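Local coordinates for ferritin (Mycoplasma penetrans, PDB 7DIE), which takes up iron and probably stores it in a 24-subunit shell, with ferroxidase centres of atypical make-up, at residues Arg11-Val16 and Met69-Ile74. Numbering follows the deposited sequence.
Sequences RIMDLV and MKVDSI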
loop_
_atom_site.group_PDB
_atom_site.type_symbol
_atom_site.label_atom_id
_atom_site.label_comp_id
_atom_site.label_asym_id
_atom_site.label_seq_id
_atom_site.Cartn_x
_atom_site.Cartn_y
_atom_site.Cartn_z
ATOM N N ARG A 11 27.270 5.925 53.626
ATOM C CA ARG A 11 26.118 6.470 54.290
ATOM C C ARG A 11 24.986 6.787 53.319
ATOM O O ARG A 11 23.868 6.470 53.589
ATOM C CB ARG A 11 26.459 7.746 54.995
ATOM C CG ARG A 11 27.115 7.521 56.310
ATOM C CD ARG A 11 26.113 6.983 57.271
ATOM N NE ARG A 11 26.785 6.704 58.501
ATOM C CZ ARG A 11 26.267 6.908 59.701
ATOM N NH1 ARG A 11 27.000 6.626 60.756
ATOM N NH2 ARG A 11 25.024 7.365 59.834
ATOM N N ILE A 12 25.312 7.431 52.215
ATOM C CA ILE A 12 24.319 7.812 51.236
ATOM C C ILE A 12 23.813 6.569 50.524
ATOM O O ILE A 12 22.606 6.425 50.290
ATOM C CB ILE A 12 24.890 8.861 50.264
ATOM C CG1 ILE A 12 25.476 10.036 51.055
ATOM C CG2 ILE A 12 23.804 9.303 49.265
ATOM C CD1 ILE A 12 24.468 10.735 51.943
ATOM N N MET A 13 24.713 5.626 50.217
ATOM C CA MET A 13 24.266 4.415 49.525
ATOM C C MET A 13 23.366 3.568 50.418
ATOM O O MET A 13 22.413 2.946 49.935
ATOM C CB MET A 13 25.462 3.601 49.032
ATOM C CG MET A 13 26.289 4.306 47.992
ATOM S SD MET A 13 25.386 4.757 46.490
ATOM C CE MET A 13 24.964 6.397 46.749
ATOM N N ASP A 14 23.643 3.532 51.724
ATOM C CA ASP A 14 22.728 2.854 52.634
ATOM C C ASP A 14 21.350 3.501 52.622
ATOM O O ASP A 14 20.337 2.809 52.762
ATOM C CB ASP A 14 23.282 2.859 54.060
ATOM C CG ASP A 14 24.380 1.837 54.270
ATOM O OD1 ASP A 14 24.662 1.023 53.360
ATOM O OD2 ASP A 14 24.963 1.857 55.369
ATOM N N LEU A 15 21.288 4.834 52.506
ATOM C CA LEU A 15 19.990 5.502 52.409
ATOM C C LEU A 15 19.273 5.144 51.110
ATOM O O LEU A 15 18.043 5.031 51.088
ATOM C CB LEU A 15 20.157 7.023 52.489
ATOM C CG LEU A 15 20.438 7.578 53.888
ATOM C CD1 LEU A 15 20.639 9.081 53.806
ATOM C CD2 LEU A 15 19.287 7.249 54.819
ATOM N N VAL A 16 20.013 5.016 50.008
ATOM C CA VAL A 16 19.382 4.591 48.755
ATOM C C VAL A 16 18.828 3.182 48.912
ATOM O O VAL A 16 17.696 2.885 48.515
ATOM C CB VAL A 16 20.379 4.676 47.586
ATOM C CG1 VAL A 16 19.759 4.072 46.321
ATOM C CG2 VAL A 16 20.803 6.128 47.328
ATOM N N MET A 69 23.856 -0.097 40.674
ATOM C CA MET A 69 24.813 -0.789 39.809
ATOM C C MET A 69 25.677 0.193 39.023
ATOM O O MET A 69 26.870 -0.062 38.817
ATOM C CB MET A 69 24.078 -1.739 38.851
ATOM C CG MET A 69 23.429 -2.948 39.562
ATOM S SD MET A 69 22.667 -4.086 38.373
ATOM C CE MET A 69 21.396 -3.069 37.694
ATOM N N LYS A 70 25.093 1.311 38.564
ATOM C CA LYS A 70 25.880 2.329 37.855
ATOM C C LYS A 70 27.059 2.798 38.698
ATOM O O LYS A 70 28.146 3.067 38.169
ATOM C CB LYS A 70 25.013 3.540 37.495
ATOM C CG LYS A 70 24.016 3.326 36.348
ATOM C CD LYS A 70 24.737 3.154 35.018
ATOM C CE LYS A 70 23.777 2.780 33.884
ATOM N NZ LYS A 70 24.544 2.416 32.650
ATOM N N VAL A 71 26.863 2.910 40.006
ATOM C CA VAL A 71 27.915 3.412 40.879
ATOM C C VAL A 71 28.524 2.291 41.730
ATOM O O VAL A 71 29.130 2.564 42.770
ATOM C CB VAL A 71 27.410 4.583 41.740
ATOM C CG1 VAL A 71 27.090 5.793 40.849
ATOM C CG2 VAL A 71 26.172 4.197 42.536
ATOM N N ASP A 72 28.369 1.031 41.296
ATOM C CA ASP A 72 29.044 -0.130 41.896
ATOM C C ASP A 72 28.721 -0.302 43.377
ATOM O O ASP A 72 29.547 -0.812 44.134
ATOM C CB ASP A 72 30.570 -0.057 41.734
ATOM C CG ASP A 72 31.033 -0.244 40.295
ATOM O OD1 ASP A 72 30.273 -0.789 39.463
ATOM O OD2 ASP A 72 32.180 0.161 40.002
ATOM N N SER A 73 27.538 0.106 43.823
ATOM C CA SER A 73 27.168 -0.042 45.225
ATOM C C SER A 73 26.200 -1.203 45.425
ATOM O O SER A 73 25.508 -1.634 44.499
ATOM C CB SER A 73 26.546 1.248 45.750
ATOM O OG SER A 73 27.501 2.279 45.638
ATOM N N ILE A 74 26.123 -1.673 46.670
ATOM C CA ILE A 74 25.455 -2.933 47.006
ATOM C C ILE A 74 24.078 -2.648 47.599
ATOM O O ILE A 74 23.949 -1.892 48.572
ATOM C CB ILE A 74 26.308 -3.763 47.988
ATOM C CG1 ILE A 74 27.683 -4.074 47.395
ATOM C CG2 ILE A 74 25.577 -5.046 48.406
ATOM C CD1 ILE A 74 27.654 -4.735 46.058
#
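M13 reaches from helix 10-39 to S73, and its CG and SD lie against the serine side chain. OG of S73 sits 3.3 Å from CG of M13 and 3.4 Å from SD of M13, while CB of S73 is 3.8 Å from the same sulfur. The methionine bends twice to do this: CG stands anti to the carbonyl carbon (chi1 -64°), and the turns at chi2 (-59°) and chi3 (97°) fold the thioether alongside the serine instead of letting it run straight out. The same sulfur also meets the CG2 methyl of V71 at 4.1 Å. No hydrogen bond crosses between the two segments; within 69-74, OG of S73 is 3.3 Å from the backbone O of V71, at best a weak hydrogen bond whose proton may go elsewhere. The turn that presents both residues is a Schellman motif. D72, with positive phi, is its C' residue; its N bonds to O of M69 and N of S73 to O of M68, ending helix 43-70. Around this small buried patch, K8 touches both M13 and V71, T124 of helix 122-150 packs on M13, and D14 forms a salt bridge with K76 just beyond the turn. I136 of a neighbouring subunit packs on V71. The arrangement lies at one end of the ferritin four-helix bundle, where the start of helix 10-39 packs against the C-terminal end of helix 43-70.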